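4-hydroxy-tetrahydrodipicolinate synthase (Thermotoga maritima, PDB 1O5K) probably catalyses the condensation of pyruvate with aspartate-beta-semialdehyde to 4-hydroxy-tetrahydrodipicolinate, a step of lysine biosynthesis, working as a homotetramer. Local coordinates at residues Met197-Asp203 with Asp215-Val221; Phe14-Ala20 with Val47-Ile51. All blocks are in the same frame, centred on the assembly; numbering follows the deposited sequence.

In the fold
The two contacts lie side by side in the barrel wall, their centres about 8 Å apart. Strand 16-20 of contact 2 is the sheet neighbour of strand 216-219 of contact 1: Ser219 N to Gly18 O and Ser219 O to Ala20 N, both 2.8 Å, are probable hydrogen bonds. At the other end, Met197 CE packs 3.3 Å from Phe14 O. Both contacts approach the predicted pyruvate site. Contact 1 contains Ile218, predicted to bind pyruvate, its side chain about 4 Å from that of Phe14; the side chains of Val220 and Ala20 come within about 3 and 4 Å of that of Thr56, also predicted to bind pyruvate (all nearest-atom distances). Lys173 carries the pyruvate Schiff base.

Contact 1 (Met197-Asp203 with Asp215-Val221); sequences MVWSGND and DGVISVV
Asp203, Asp215 and Trp199 bury the most surface here, out of 571 Å² in total. Segment 197-203 is extended up to Ser200 and runs with strand 216-219 in the same direction, the end-to-end vectors 26° apart. Ser200 bridges Val217, CA to CA 4.4 Å: Ser200 N donates to Gly216 O (2.8 Å) and Ile218 N to Ser200 O (2.9 Å). Asp215 fixes the entry. Asp215 N donates to Val198 O (2.8 Å), while Asp215 OD1, on an m rotamer, accepts Val198 N (2.9 Å); the carboxylate also forms salt bridges with Lys190 and Arg15. Gly216 follows at phi/psi 132/-145, where a CB would jam against the preceding carbonyl. Trp199, chi1 -56°, sets CD1 3.8 Å from Asp215 O and CE3 4.2 Å from Ile218 CD1; its ring stacks on Phe14, whose carbonyl oxygen accepts a hydrogen bond from Trp199 NE1. Beyond Ser200 the backbones part, Gly201 CA to Ile218 CA 5.5 Å, and a water bridges Gly201 O (2.9 Å) and Ile218 O (2.8 Å). Asp203, phi/psi -54/-43 and rotamer m, points its CB toward segment 215-221. Ser219 OG donates to Asp203 OD1 (2.5 Å), and Asp203 OD2 accepts Val220 N (3.0 Å) and Val221 N (2.9 Å), tying down the chain after the strand. Segment 197-203 also bonds through its backbone to Val170, Ile172 and Glu174, so it occupies the seventh strand position between strands 169-171 and 216-219, closing the (beta/alpha)8 TIM barrel of the DapA family beside Ile218 of the predicted pyruvate site.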
loop_
_atom_site.group_PDB
_atom_site.type_symbol
_atom_site.label_atom_id
_atom_site.label_comp_id
_atom_site.label_asym_id
_atom_site.label_seq_id
_atom_site.Cartn_x
_atom_site.Cartn_y
_atom_site.Cartn_z
ATOM N N MET A 197 -14.417 -25.844 4.659
ATOM C CA MET A 197 -13.304 -25.671 5.581
ATOM C C MET A 197 -12.537 -24.413 5.263
ATOM O O MET A 197 -12.319 -24.088 4.090
ATOM C CB MET A 197 -12.360 -26.851 5.484
ATOM C CG MET A 197 -13.042 -28.200 5.762
ATOM S SD MET A 197 -13.766 -28.361 7.355
ATOM C CE MET A 197 -12.425 -28.487 8.284
ATOM N N VAL A 198 -12.072 -23.716 6.308
ATOM C CA VAL A 198 -11.272 -22.562 6.093
ATOM C C VAL A 198 -10.079 -22.672 7.052
ATOM O O VAL A 198 -10.264 -22.663 8.262
ATOM C CB VAL A 198 -12.013 -21.240 6.317
ATOM C CG1 VAL A 198 -11.023 -20.088 6.032
ATOM C CG2 VAL A 198 -13.215 -21.158 5.466
ATOM N N TRP A 199 -8.889 -22.884 6.489
ATOM C CA TRP A 199 -7.646 -22.988 7.245
ATOM C C TRP A 199 -6.832 -21.768 6.999
ATOM O O TRP A 199 -6.787 -21.210 5.843
ATOM C CB TRP A 199 -6.837 -24.214 6.845
ATOM C CG TRP A 199 -7.541 -25.557 6.958
ATOM C CD1 TRP A 199 -7.732 -26.294 8.077
ATOM C CD2 TRP A 199 -8.206 -26.262 5.898
ATOM N NE1 TRP A 199 -8.418 -27.441 7.788
ATOM C CE2 TRP A 199 -8.697 -27.468 6.448
ATOM C CE3 TRP A 199 -8.351 -26.040 4.521
ATOM C CZ2 TRP A 199 -9.349 -28.432 5.688
ATOM C CZ3 TRP A 199 -8.977 -26.997 3.757
ATOM C CH2 TRP A 199 -9.524 -28.158 4.343
ATOM N N SER A 200 -6.152 -21.297 8.043
ATOM C CA SER A 200 -5.189 -20.237 7.851
ATOM C C SER A 200 -3.968 -20.670 7.005
ATOM O O SER A 200 -3.422 -21.781 7.176
ATOM C CB SER A 200 -4.616 -19.741 9.226
ATOM O OG SER A 200 -3.756 -18.665 9.009
ATOM N N GLY A 201 -3.520 -19.778 6.137
ATOM C CA GLY A 201 -2.300 -19.917 5.384
ATOM C C GLY A 201 -1.168 -19.097 5.973
ATOM O O GLY A 201 -0.079 -19.054 5.414
ATOM N N ASN A 202 -1.398 -18.483 7.135
ATOM C CA ASN A 202 -0.355 -17.776 7.845
ATOM C C ASN A 202 -0.321 -18.209 9.288
ATOM O O ASN A 202 -1.329 -18.146 9.992
ATOM C CB ASN A 202 -0.599 -16.268 7.823
ATOM C CG ASN A 202 -0.399 -15.676 6.467
ATOM O OD1 ASN A 202 0.720 -15.682 5.926
ATOM N ND2 ASN A 202 -1.442 -15.136 5.921
ATOM N N ASP A 203 0.813 -18.714 9.722
ATOM C CA ASP A 203 0.901 -19.151 11.133
ATOM C C ASP A 203 0.487 -18.053 12.121
ATOM O O ASP A 203 -0.225 -18.311 13.090
ATOM C CB ASP A 203 2.302 -19.608 11.453
ATOM C CG ASP A 203 2.601 -20.922 10.789
ATOM O OD1 ASP A 203 1.856 -21.880 11.024
ATOM O OD2 ASP A 203 3.515 -21.061 10.007
ATOM N N ASP A 215 -10.969 -23.418 10.814
ATOM C CA ASP A 215 -10.727 -24.819 11.078
ATOM C C ASP A 215 -9.282 -25.259 11.404
ATOM O O ASP A 215 -9.026 -26.440 11.608
ATOM C CB ASP A 215 -11.293 -25.646 9.927
ATOM C CG ASP A 215 -12.748 -25.411 9.789
ATOM O OD1 ASP A 215 -13.164 -24.690 8.867
ATOM O OD2 ASP A 215 -13.523 -25.784 10.674
ATOM N N GLY A 216 -8.370 -24.300 11.510
ATOM C CA GLY A 216 -7.001 -24.608 11.776
ATOM C C GLY A 216 -6.047 -23.886 10.863
ATOM O O GLY A 216 -6.271 -22.740 10.467
ATOM N N VAL A 217 -4.965 -24.566 10.529
ATOM C CA VAL A 217 -3.853 -23.960 9.825
ATOM C C VAL A 217 -3.090 -24.948 8.966
ATOM O O VAL A 217 -2.917 -26.095 9.338
ATOM C CB VAL A 217 -2.856 -23.249 10.783
ATOM C CG1 VAL A 217 -2.338 -24.229 11.860
ATOM C CG2 VAL A 217 -1.679 -22.561 10.036
ATOM N N ILE A 218 -2.722 -24.492 7.767
ATOM C CA ILE A 218 -1.766 -25.198 6.941
ATOM C C ILE A 218 -0.453 -24.411 7.149
ATOM O O ILE A 218 -0.300 -23.268 6.694
ATOM C CB ILE A 218 -2.200 -25.328 5.489
ATOM C CG1 ILE A 218 -3.434 -26.257 5.401
ATOM C CG2 ILE A 218 -0.995 -25.883 4.677
ATOM C CD1 ILE A 218 -4.162 -26.242 4.025
ATOM N N SER A 219 0.418 -25.036 7.955
ATOM C CA SER A 219 1.486 -24.366 8.690
ATOM C C SER A 219 2.867 -24.550 8.120
ATOM O O SER A 219 3.234 -25.604 7.672
ATOM C CB SER A 219 1.505 -24.924 10.125
ATOM O OG SER A 219 2.491 -24.303 10.931
ATOM N N VAL A 220 3.659 -23.504 8.253
ATOM C CA VAL A 220 5.131 -23.591 8.018
ATOM C C VAL A 220 5.852 -23.898 9.355
ATOM O O VAL A 220 6.750 -24.756 9.459
ATOM C CB VAL A 220 5.597 -22.291 7.477
ATOM C CG1 VAL A 220 7.133 -22.200 7.443
ATOM C CG2 VAL A 220 5.021 -22.064 6.042
ATOM N N VAL A 221 5.458 -23.169 10.392
ATOM C CA VAL A 221 6.056 -23.313 11.720
ATOM C C VAL A 221 6.006 -24.729 12.260
ATOM O O VAL A 221 6.904 -25.136 13.003
ATOM C CB VAL A 221 5.379 -22.337 12.780
ATOM C CG1 VAL A 221 6.003 -22.557 14.122
ATOM C CG2 VAL A 221 5.554 -20.852 12.405
HETATM O O HOH W 1 1.584 -21.204 6.377
#

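Contact 2 (Phe14-Ala20 with Val47-Ile51); sequences FRGVGTA and VNALI
Three firm backbone hydrogen bonds define the pairing: Asn48 N to Val17 O (2.7 Å), Thr19 N to Ala49 O (3.0 Å) and Ile51 N to Thr19 O (2.9 Å). Val17 O also takes a weak bond from Ala49 N (3.3 Å), and just before strand 16-20 the Asn48 side chain, rotamer m, donates from ND2 to Arg15 O (3.0 Å). The strands are parallel, with axes 4.4 Å apart at closest approach and crossing at -32°; Thr19 pairs with Leu50 (CA to CA 4.9 Å) and Ala20 with Ile51 (4.6 Å). CA-H...O contacts from Gly18 CA to Ala49 O (3.2 Å) and Ala20 CA to Ile51 O (3.4 Å) fill in between.

Thr19 and Leu50 share one face, Thr19 CB to Leu50 CD2 4.0 Å, where Leu50 meets helix 32-44 and Thr19 OG1 bonds to Ser222 and Gln42. Ala49, Ala20 and Ile51 point to the other face. There Phe14, chi1 76°, folds its ring over Ala49 CB in a CH-pi contact, 3.8 Å to the centroid and 22° off the normal. A CB on Gly18 would come within 2.8 Å of Phe14 CZ.

With helix 32-44 between them, these are the first two strands of a TIM barrel, joined by a beta-alpha-beta crossover. The chemistry implies that main-chain bonding sets the register, while small residues, Gly18 and Ala49, let the aromatic ring lie close against the inner surface.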
loop_
_atom_site.group_PDB
_atom_site.type_symbol
_atom_site.label_atom_id
_atom_site.label_comp_id
_atom_site.label_asym_id
_atom_site.label_seq_id
_atom_site.Cartn_x
_atom_site.Cartn_y
_atom_site.Cartn_z
ATOM N N PHE A 14 -9.324 -32.364 7.370
ATOM C CA PHE A 14 -8.804 -32.290 8.709
ATOM C C PHE A 14 -9.184 -31.004 9.402
ATOM O O PHE A 14 -9.558 -30.026 8.741
ATOM C CB PHE A 14 -7.272 -32.412 8.691
ATOM C CG PHE A 14 -6.568 -31.148 8.224
ATOM C CD1 PHE A 14 -6.061 -30.226 9.140
ATOM C CD2 PHE A 14 -6.416 -30.882 6.877
ATOM C CE1 PHE A 14 -5.417 -29.071 8.718
ATOM C CE2 PHE A 14 -5.821 -29.732 6.440
ATOM C CZ PHE A 14 -5.303 -28.796 7.349
ATOM N N ARG A 15 -9.123 -31.030 10.735
ATOM C CA ARG A 15 -9.158 -29.813 11.542
ATOM C C ARG A 15 -7.902 -29.796 12.379
ATOM O O ARG A 15 -7.370 -30.857 12.750
ATOM C CB ARG A 15 -10.368 -29.767 12.469
ATOM C CG ARG A 15 -11.675 -29.617 11.708
ATOM C CD ARG A 15 -12.826 -29.286 12.610
ATOM N NE ARG A 15 -12.967 -27.848 12.801
ATOM C CZ ARG A 15 -13.352 -27.260 13.937
ATOM N NH1 ARG A 15 -13.608 -27.974 15.034
ATOM N NH2 ARG A 15 -13.464 -25.943 13.981
ATOM N N GLY A 16 -7.423 -28.591 12.676
ATOM C CA GLY A 16 -6.186 -28.448 13.404
ATOM C C GLY A 16 -5.061 -28.117 12.455
ATOM O O GLY A 16 -5.219 -27.230 11.634
ATOM N N VAL A 17 -3.940 -28.854 12.565
ATOM C CA VAL A 17 -2.686 -28.460 11.911
ATOM C C VAL A 17 -2.352 -29.428 10.786
ATOM O O VAL A 17 -2.310 -30.654 11.009
ATOM C CB VAL A 17 -1.512 -28.461 12.893
ATOM C CG1 VAL A 17 -0.224 -28.090 12.145
ATOM C CG2 VAL A 17 -1.789 -27.492 14.002
ATOM N N GLY A 18 -2.169 -28.868 9.598
ATOM C CA GLY A 18 -1.651 -29.551 8.432
ATOM C C GLY A 18 -0.308 -28.929 8.111
ATOM O O GLY A 18 -0.227 -27.736 7.879
ATOM N N THR A 19 0.759 -29.726 8.176
ATOM C CA THR A 19 2.112 -29.185 7.932
ATOM C C THR A 19 2.418 -29.060 6.462
ATOM O O THR A 19 2.308 -30.007 5.758
ATOM C CB THR A 19 3.132 -30.066 8.577
ATOM O OG1 THR A 19 2.953 -29.997 10.025
ATOM C CG2 THR A 19 4.558 -29.578 8.338
ATOM N N ALA A 20 2.824 -27.868 6.034
ATOM C CA ALA A 20 3.280 -27.653 4.656
ATOM C C ALA A 20 4.756 -28.022 4.702
ATOM O O ALA A 20 5.620 -27.221 5.031
ATOM C CB ALA A 20 3.076 -26.226 4.244
ATOM N N VAL A 47 0.271 -33.844 14.446
ATOM C CA VAL A 47 -0.182 -33.136 13.263
ATOM C C VAL A 47 -1.294 -33.927 12.567
ATOM O O VAL A 47 -1.279 -35.152 12.559
ATOM C CB VAL A 47 1.082 -32.841 12.388
ATOM C CG1 VAL A 47 0.803 -32.571 10.974
ATOM C CG2 VAL A 47 1.841 -31.678 13.034
ATOM N N ASN A 48 -2.264 -33.214 11.996
ATOM C CA ASN A 48 -3.466 -33.824 11.502
ATOM C C ASN A 48 -3.547 -33.995 9.982
ATOM O O ASN A 48 -4.452 -34.627 9.508
ATOM C CB ASN A 48 -4.691 -33.086 12.030
ATOM C CG ASN A 48 -5.079 -33.614 13.442
ATOM O OD1 ASN A 48 -4.745 -34.742 13.781
ATOM N ND2 ASN A 48 -5.720 -32.816 14.227
ATOM N N ALA A 49 -2.573 -33.468 9.269
ATOM C CA ALA A 49 -2.448 -33.597 7.782
ATOM C C ALA A 49 -1.079 -33.183 7.344
ATOM O O ALA A 49 -0.356 -32.495 8.074
ATOM C CB ALA A 49 -3.465 -32.730 7.072
ATOM N N LEU A 50 -0.677 -33.680 6.165
ATOM C CA LEU A 50 0.535 -33.195 5.511
ATOM C C LEU A 50 0.183 -32.639 4.144
ATOM O O LEU A 50 -0.500 -33.317 3.334
ATOM C CB LEU A 50 1.610 -34.258 5.348
ATOM C CG LEU A 50 2.202 -34.897 6.592
ATOM C CD1 LEU A 50 3.056 -36.041 6.190
ATOM C CD2 LEU A 50 3.027 -33.901 7.363
ATOM N N ILE A 51 0.676 -31.434 3.901
ATOM C CA ILE A 51 0.608 -30.778 2.618
ATOM C C ILE A 51 2.002 -30.880 2.002
ATOM O O ILE A 51 2.982 -30.310 2.513
ATOM C CB ILE A 51 0.128 -29.325 2.708
ATOM C CG1 ILE A 51 -1.403 -29.277 2.972
ATOM C CG2 ILE A 51 0.438 -28.611 1.432
ATOM C CD1 ILE A 51 -1.806 -29.759 4.347
#